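Local coordinates for insecticidal crystal protein Cry7Cal (Bacillus thuringiensis, PDB 5ZI1), which acts as an insecticidal toxin against the locust Locusta migratoria manilensis, probably by binding receptors in the gut and opening pores in the cell membrane, at residues K298-A303 with S344-L349; T316-V321 with S433-I438. All blocks are in the same frame, centred on the assembly; numbering follows the deposited sequence.

In the fold
In this three-domain toxin an N-terminal helical bundle leads into the beta-prism middle domain, to which both contacts belong. The chain runs out along strand 294-306, returns along 312-324, adds 331-336 and then crosses back, so that 343-348 lies on the other flank of 294-306: interaction 1 closes this Greek key over 40 residues. A second four-stranded sheet, 352-407, follows before strand 430-437 of the third sheet comes to face 312-324, and interaction 2 closes a loop of 111 residues. The two closures cross, since their segments alternate along the chain. They meet through neighbouring strands 294-306 and 312-324, where Asn300 O probably accepts a hydrogen bond from Ser319 N.

Interaction 1: K298-A303 with S344-L349; sequences KINVRA and SHTFDL
Ile299 and Phe347 face each other as a hydrogen-bonded antiparallel pair in the Greek-key sheet of the beta-prism domain, with strand 344-348 at the outer edge. Ile299 N donates to Phe347 O (3.1 Å) and Phe347 N returns a bond to Ile299 O; Val301 and His345 repeat the exchange two residues on. The branched, apolar Ile299 suits a buried strand site. Its CB packs on CD1 of the Phe347 ring, while CG1, set beside the backbone N (chi1 -51°), carries CD1 to within 3.8 Å of Leu349 CD1. Phe347 and Leu349 go on to touch Leu378 of the next sheet, so this is the face turned to the prism core.

The opposite face is polar and partly open to solvent. Lys298 and Asp348 lie side by side, and Lys298 CG passes 3.7 Å from Asp348 OD2. A bend at chi3 turns the end of the lysine aside, and NZ stays 6.0 Å from Asp348 OD2, too far for a salt bridge. Farther along, small Ser344 leaves room for Arg302, whose CD packs against Ser344 CB at 3.7 Å. Asn300, with CG anti to its backbone N (chi1 177°), reaches across the strands. Its ND2 donates to Ser344 OG (3.3 Å) within the amide plane, and to Thr346 OG1 (3.0 Å), which is tilted 29° out of that plane.

Interaction 2: T316-V321 with S433-I438; sequences TGHSVV and SYVSEI
The imidazole of His318, with CG between the backbone N and the carbonyl carbon (chi1 77°), points its edge at strand 433-437. Val435 O lies in the ring plane, and Tyr335 from strand 331-336 stacks on the ring. NE2 donates to Val435 O at 2.9 Å in an almost straight bond (169°), from above the carbonyl plane. On the far side of the rim, also in the ring plane, a water lies 2.8 Å from His318 ND1 and donates to Glu437 OE2, giving both buried ring nitrogens a polar partner. Glu437 OE1 is paired with Arg285, which would tend to keep this inward-facing carboxylate charged.

The Tyr434 ring has Ser436 CB at its edge, while Val320 CG1 comes obliquely to within 3.9 Å of Tyr434 CE1; the Tyr434 hydroxyl is hydrogen-bonded to that of Tyr335. Val320 CG2 packs on Val435 CB at 4.0 Å, and Val435 CG1 lies 3.7 Å from His318 NE2. Compact valines fill the gap between strands whose axes come no closer than 7.5 Å, too far for strand pairing. Two sheets meeting through side chains, here with a histidine-to-backbone bond, form the interior of the beta-prism of three-domain Cry toxins.

Interaction 1: K298-A303 with S344-L349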
ATOM      1  N   LYS A 298      20.826   6.770  -2.081  1.00 49.99           N
ATOM      2  CA  LYS A 298      21.599   7.622  -2.988  1.00 53.03           C
ATOM      3  C   LYS A 298      20.967   7.614  -4.373  1.00 47.26           C
ATOM      4  O   LYS A 298      20.378   6.619  -4.785  1.00 49.44           O
ATOM      5  CB  LYS A 298      23.061   7.160  -3.082  1.00 55.22           C
ATOM      6  CG  LYS A 298      24.052   7.978  -2.261  1.00 64.94           C
ATOM      7  CD  LYS A 298      25.300   7.171  -1.893  1.00 69.05           C
ATOM      8  CE  LYS A 298      26.015   6.594  -3.116  1.00 73.22           C
ATOM      9  NZ  LYS A 298      26.872   5.414  -2.739  1.00 77.47           N
ATOM     10  N   ILE A 299      21.104   8.730  -5.090  1.00 52.37           N
ATOM     11  CA  ILE A 299      20.780   8.801  -6.512  1.00 45.44           C
ATOM     12  C   ILE A 299      21.896   9.546  -7.223  1.00 55.31           C
ATOM     13  O   ILE A 299      22.264  10.656  -6.819  1.00 55.63           O
ATOM     14  CB  ILE A 299      19.454   9.526  -6.801  1.00 45.56           C
ATOM     15  CG1 ILE A 299      18.300   8.983  -5.982  1.00 48.41           C
ATOM     16  CG2 ILE A 299      19.136   9.443  -8.288  1.00 48.89           C
ATOM     17  CD1 ILE A 299      17.076   9.855  -6.074  1.00 43.56           C
ATOM     18  N   ASN A 300      22.407   8.971  -8.302  1.00 52.68           N
ATOM     19  CA  ASN A 300      23.347   9.677  -9.148  1.00 51.70           C
ATOM     20  C   ASN A 300      22.732   9.898 -10.527  1.00 52.64           C
ATOM     21  O   ASN A 300      22.086   9.001 -11.078  1.00 53.42           O
ATOM     22  CB  ASN A 300      24.667   8.922  -9.281  1.00 50.21           C
ATOM     23  CG  ASN A 300      25.643   9.642 -10.238  1.00 62.48           C
ATOM     24  OD1 ASN A 300      25.987   9.132 -11.313  1.00 60.83           O
ATOM     25  ND2 ASN A 300      26.048  10.853  -9.858  1.00 53.27           N
ATOM     26  N   VAL A 301      22.933  11.086 -11.088  1.00 48.61           N
ATOM     27  CA  VAL A 301      22.511  11.383 -12.450  1.00 49.46           C
ATOM     28  C   VAL A 301      23.734  11.797 -13.255  1.00 52.85           C
ATOM     29  O   VAL A 301      24.574  12.561 -12.770  1.00 57.19           O
ATOM     30  CB  VAL A 301      21.425  12.478 -12.481  1.00 48.27           C
ATOM     31  CG1 VAL A 301      21.217  13.013 -13.900  1.00 47.03           C
ATOM     32  CG2 VAL A 301      20.134  11.943 -11.929  1.00 45.57           C
ATOM     33  N   ARG A 302      23.851  11.260 -14.468  1.00 53.17           N
ATOM     34  CA  ARG A 302      24.833  11.702 -15.449  1.00 47.23           C
ATOM     35  C   ARG A 302      24.099  12.297 -16.637  1.00 52.78           C
ATOM     36  O   ARG A 302      23.127  11.705 -17.134  1.00 49.56           O
ATOM     37  CB  ARG A 302      25.727  10.566 -15.939  1.00 46.50           C
ATOM     38  CG  ARG A 302      26.569   9.934 -14.878  1.00 55.68           C
ATOM     39  CD  ARG A 302      27.418  10.930 -14.159  1.00 59.82           C
ATOM     40  NE  ARG A 302      28.739  10.362 -13.918  1.00 68.05           N
ATOM     41  CZ  ARG A 302      29.193   9.996 -12.723  1.00 74.62           C
ATOM     42  NH1 ARG A 302      28.442  10.160 -11.639  1.00 70.65           N
ATOM     43  NH2 ARG A 302      30.411   9.473 -12.613  1.00 79.74           N
ATOM     44  N   ALA A 303      24.583  13.447 -17.116  1.00 46.98           N
ATOM     45  CA  ALA A 303      23.888  14.157 -18.170  1.00 46.83           C
ATOM     46  C   ALA A 303      24.899  14.816 -19.096  1.00 53.24           C
ATOM     47  O   ALA A 303      26.061  15.037 -18.736  1.00 51.95           O
ATOM     48  CB  ALA A 303      22.921  15.189 -17.590  1.00 48.96           C
ATOM     49  N   SER A 344      27.028  15.738 -13.639  1.00 59.36           N
ATOM     50  CA  SER A 344      26.836  14.717 -12.624  1.00 55.74           C
ATOM     51  C   SER A 344      26.273  15.366 -11.374  1.00 54.98           C
ATOM     52  O   SER A 344      26.712  16.443 -10.983  1.00 54.67           O
ATOM     53  CB  SER A 344      28.152  14.009 -12.300  1.00 59.08           C
ATOM     54  OG  SER A 344      27.993  13.120 -11.208  1.00 65.45           O
ATOM     55  N   HIS A 345      25.295  14.710 -10.757  1.00 54.16           N
ATOM     56  CA  HIS A 345      24.839  15.131  -9.443  1.00 51.82           C
ATOM     57  C   HIS A 345      24.522  13.900  -8.613  1.00 55.03           C
ATOM     58  O   HIS A 345      23.957  12.923  -9.112  1.00 54.12           O
ATOM     59  CB  HIS A 345      23.616  16.047  -9.515  1.00 44.47           C
ATOM     60  CG  HIS A 345      23.312  16.737  -8.220  1.00 54.00           C
ATOM     61  ND1 HIS A 345      22.624  16.125  -7.187  1.00 59.95           N
ATOM     62  CD2 HIS A 345      23.626  17.982  -7.782  1.00 53.42           C
ATOM     63  CE1 HIS A 345      22.512  16.975  -6.177  1.00 62.22           C
ATOM     64  NE2 HIS A 345      23.113  18.110  -6.514  1.00 55.14           N
ATOM     65  N   THR A 346      24.902  13.946  -7.348  1.00 57.18           N
ATOM     66  CA  THR A 346      24.624  12.857  -6.424  1.00 53.99           C
ATOM     67  C   THR A 346      23.778  13.411  -5.290  1.00 54.72           C
ATOM     68  O   THR A 346      24.191  14.351  -4.602  1.00 50.65           O
ATOM     69  CB  THR A 346      25.915  12.222  -5.905  1.00 51.73           C
ATOM     70  OG1 THR A 346      26.661  11.688  -7.006  1.00 53.61           O
ATOM     71  CG2 THR A 346      25.601  11.083  -4.947  1.00 54.16           C
ATOM     72  N   PHE A 347      22.578  12.861  -5.128  1.00 54.80           N
ATOM     73  CA  PHE A 347      21.772  13.123  -3.947  1.00 54.30           C
ATOM     74  C   PHE A 347      22.127  12.085  -2.885  1.00 53.45           C
ATOM     75  O   PHE A 347      22.102  10.882  -3.162  1.00 56.18           O
ATOM     76  CB  PHE A 347      20.281  13.044  -4.264  1.00 50.48           C
ATOM     77  CG  PHE A 347      19.796  13.948  -5.392  1.00 46.99           C
ATOM     78  CD1 PHE A 347      19.835  13.527  -6.711  1.00 48.65           C
ATOM     79  CD2 PHE A 347      19.193  15.164  -5.108  1.00 43.73           C
ATOM     80  CE1 PHE A 347      19.328  14.336  -7.743  1.00 46.17           C
ATOM     81  CE2 PHE A 347      18.676  15.970  -6.125  1.00 49.64           C
ATOM     82  CZ  PHE A 347      18.738  15.551  -7.445  1.00 42.96           C
ATOM     83  N   ASP A 348      22.453  12.539  -1.673  1.00 53.98           N
ATOM     84  CA  ASP A 348      22.728  11.639  -0.551  1.00 57.30           C
ATOM     85  C   ASP A 348      21.486  11.606   0.327  1.00 55.96           C
ATOM     86  O   ASP A 348      21.175  12.589   1.011  1.00 59.00           O
ATOM     87  CB  ASP A 348      23.956  12.094   0.231  1.00 52.29           C
ATOM     88  CG  ASP A 348      25.211  12.139  -0.636  1.00 68.26           C
ATOM     89  OD1 ASP A 348      25.693  13.269  -0.934  1.00 69.46           O
ATOM     90  OD2 ASP A 348      25.732  11.055  -0.998  1.00 66.05           O
ATOM     91  N   LEU A 349      20.767  10.485   0.298  1.00 52.15           N
ATOM     92  CA  LEU A 349      19.435  10.419   0.888  1.00 55.82           C
ATOM     93  C   LEU A 349      19.320   9.519   2.117  1.00 55.96           C
ATOM     94  O   LEU A 349      18.255   9.523   2.752  1.00 53.01           O
ATOM     95  CB  LEU A 349      18.418   9.972  -0.162  1.00 51.66           C
ATOM     96  CG  LEU A 349      18.494  10.767  -1.463  1.00 51.41           C
ATOM     97  CD1 LEU A 349      17.385  10.304  -2.358  1.00 49.49           C
ATOM     98  CD2 LEU A 349      18.401  12.266  -1.221  1.00 52.92           C
TER

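Interaction 2: T316-V321 with S433-I438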
ATOM      1  N   THR A 316      22.318  10.944 -19.512  1.00 48.64           N
ATOM      2  CA  THR A 316      22.902   9.796 -20.195  1.00 46.46           C
ATOM      3  C   THR A 316      22.685   8.502 -19.412  1.00 51.30           C
ATOM      4  O   THR A 316      22.671   7.411 -20.001  1.00 50.73           O
ATOM      5  CB  THR A 316      24.398  10.024 -20.397  1.00 43.43           C
ATOM      6  OG1 THR A 316      25.047  10.043 -19.120  1.00 48.78           O
ATOM      7  CG2 THR A 316      24.656  11.386 -21.093  1.00 50.69           C
ATOM      8  N   GLY A 317      22.548   8.602 -18.095  1.00 46.82           N
ATOM      9  CA  GLY A 317      22.355   7.436 -17.253  1.00 53.08           C
ATOM     10  C   GLY A 317      22.070   7.893 -15.842  1.00 49.63           C
ATOM     11  O   GLY A 317      22.126   9.084 -15.526  1.00 47.29           O
ATOM     12  N   HIS A 318      21.758   6.926 -14.987  1.00 50.22           N
ATOM     13  CA  HIS A 318      21.581   7.229 -13.576  1.00 46.98           C
ATOM     14  C   HIS A 318      21.678   5.936 -12.784  1.00 51.27           C
ATOM     15  O   HIS A 318      21.632   4.833 -13.334  1.00 53.50           O
ATOM     16  CB  HIS A 318      20.256   7.947 -13.306  1.00 44.17           C
ATOM     17  CG  HIS A 318      19.059   7.047 -13.324  1.00 48.34           C
ATOM     18  ND1 HIS A 318      18.432   6.666 -14.492  1.00 42.02           N
ATOM     19  CD2 HIS A 318      18.366   6.467 -12.314  1.00 44.86           C
ATOM     20  CE1 HIS A 318      17.402   5.891 -14.195  1.00 52.79           C
ATOM     21  NE2 HIS A 318      17.339   5.759 -12.882  1.00 48.09           N
ATOM     22  N   SER A 319      21.825   6.096 -11.476  1.00 49.66           N
ATOM     23  CA  SER A 319      22.110   4.994 -10.582  1.00 48.38           C
ATOM     24  C   SER A 319      21.296   5.177  -9.322  1.00 48.62           C
ATOM     25  O   SER A 319      20.942   6.294  -8.950  1.00 49.20           O
ATOM     26  CB  SER A 319      23.596   4.905 -10.233  1.00 49.76           C
ATOM     27  OG  SER A 319      24.290   4.227 -11.265  1.00 58.17           O
ATOM     28  N   VAL A 320      21.011   4.064  -8.662  1.00 47.86           N
ATOM     29  CA  VAL A 320      20.173   4.079  -7.479  1.00 47.09           C
ATOM     30  C   VAL A 320      20.793   3.135  -6.468  1.00 49.87           C
ATOM     31  O   VAL A 320      21.178   2.012  -6.812  1.00 53.00           O
ATOM     32  CB  VAL A 320      18.729   3.675  -7.824  1.00 44.29           C
ATOM     33  CG1 VAL A 320      18.026   3.120  -6.623  1.00 46.93           C
ATOM     34  CG2 VAL A 320      17.987   4.879  -8.363  1.00 47.93           C
ATOM     35  N   VAL A 321      20.916   3.596  -5.229  1.00 46.78           N
ATOM     36  CA  VAL A 321      21.502   2.813  -4.158  1.00 45.69           C
ATOM     37  C   VAL A 321      20.462   2.680  -3.060  1.00 46.45           C
ATOM     38  O   VAL A 321      19.808   3.664  -2.692  1.00 45.79           O
ATOM     39  CB  VAL A 321      22.800   3.443  -3.620  1.00 50.52           C
ATOM     40  CG1 VAL A 321      23.366   2.573  -2.502  1.00 52.58           C
ATOM     41  CG2 VAL A 321      23.809   3.589  -4.740  1.00 46.17           C
ATOM     42  N   SER A 433      11.466   6.257  -3.102  1.00 40.71           N
ATOM     43  CA  SER A 433      12.174   5.005  -2.931  1.00 41.07           C
ATOM     44  C   SER A 433      12.936   4.548  -4.155  1.00 42.20           C
ATOM     45  O   SER A 433      13.853   3.730  -4.009  1.00 46.42           O
ATOM     46  CB  SER A 433      11.204   3.885  -2.490  1.00 41.47           C
ATOM     47  OG  SER A 433      10.075   3.766  -3.360  1.00 45.04           O
ATOM     48  N   TYR A 434      12.629   5.047  -5.345  1.00 36.78           N
ATOM     49  CA  TYR A 434      13.258   4.463  -6.518  1.00 41.29           C
ATOM     50  C   TYR A 434      13.261   5.490  -7.639  1.00 40.60           C
ATOM     51  O   TYR A 434      12.508   6.466  -7.613  1.00 38.84           O
ATOM     52  CB  TYR A 434      12.533   3.161  -6.956  1.00 41.97           C
ATOM     53  CG  TYR A 434      13.439   2.268  -7.774  1.00 42.06           C
ATOM     54  CD1 TYR A 434      14.346   1.419  -7.149  1.00 40.58           C
ATOM     55  CD2 TYR A 434      13.447   2.329  -9.163  1.00 40.06           C
ATOM     56  CE1 TYR A 434      15.223   0.637  -7.874  1.00 41.08           C
ATOM     57  CE2 TYR A 434      14.323   1.539  -9.906  1.00 45.61           C
ATOM     58  CZ  TYR A 434      15.206   0.691  -9.246  1.00 47.94           C
ATOM     59  OH  TYR A 434      16.082  -0.105  -9.955  1.00 53.17           O
ATOM     60  N   VAL A 435      14.119   5.253  -8.629  1.00 39.39           N
ATOM     61  CA  VAL A 435      14.077   5.977  -9.899  1.00 40.01           C
ATOM     62  C   VAL A 435      14.299   4.960 -11.005  1.00 43.97           C
ATOM     63  O   VAL A 435      15.426   4.484 -11.189  1.00 46.31           O
ATOM     64  CB  VAL A 435      15.134   7.089 -10.009  1.00 42.51           C
ATOM     65  CG1 VAL A 435      14.837   7.932 -11.254  1.00 38.26           C
ATOM     66  CG2 VAL A 435      15.204   7.941  -8.726  1.00 36.78           C
ATOM     67  N   SER A 436      13.249   4.644 -11.751  1.00 41.67           N
ATOM     68  CA  SER A 436      13.386   3.792 -12.915  1.00 46.92           C
ATOM     69  C   SER A 436      13.354   4.677 -14.160  1.00 46.24           C
ATOM     70  O   SER A 436      13.554   5.891 -14.081  1.00 48.23           O
ATOM     71  CB  SER A 436      12.278   2.736 -12.921  1.00 41.96           C
ATOM     72  OG  SER A 436      11.016   3.370 -12.949  1.00 44.59           O
ATOM     73  N   GLU A 437      13.081   4.085 -15.313  1.00 47.98           N
ATOM     74  CA  GLU A 437      12.955   4.870 -16.524  1.00 44.29           C
ATOM     75  C   GLU A 437      11.966   4.184 -17.454  1.00 49.71           C
ATOM     76  O   GLU A 437      11.562   3.031 -17.242  1.00 43.82           O
ATOM     77  CB  GLU A 437      14.299   5.038 -17.216  1.00 46.01           C
ATOM     78  CG  GLU A 437      14.791   3.760 -17.800  1.00 48.16           C
ATOM     79  CD  GLU A 437      16.239   3.808 -18.200  1.00 57.27           C
ATOM     80  OE1 GLU A 437      16.683   2.871 -18.904  1.00 61.38           O
ATOM     81  OE2 GLU A 437      16.941   4.765 -17.795  1.00 57.40           O
ATOM     82  N   ILE A 438      11.600   4.926 -18.497  1.00 47.95           N
ATOM     83  CA  ILE A 438      10.758   4.450 -19.576  1.00 43.58           C
ATOM     84  C   ILE A 438      11.645   3.815 -20.632  1.00 51.58           C
ATOM     85  O   ILE A 438      12.593   4.446 -21.118  1.00 49.76           O
ATOM     86  CB  ILE A 438       9.940   5.605 -20.172  1.00 42.04           C
ATOM     87  CG1 ILE A 438       8.840   6.030 -19.210  1.00 46.06           C
ATOM     88  CG2 ILE A 438       9.339   5.203 -21.493  1.00 44.28           C
ATOM     89  CD1 ILE A 438       7.812   4.905 -18.919  1.00 44.09           C
TER
HETATM   90  O   HOH W   1      19.223   6.737 -17.138  1.00 47.33           O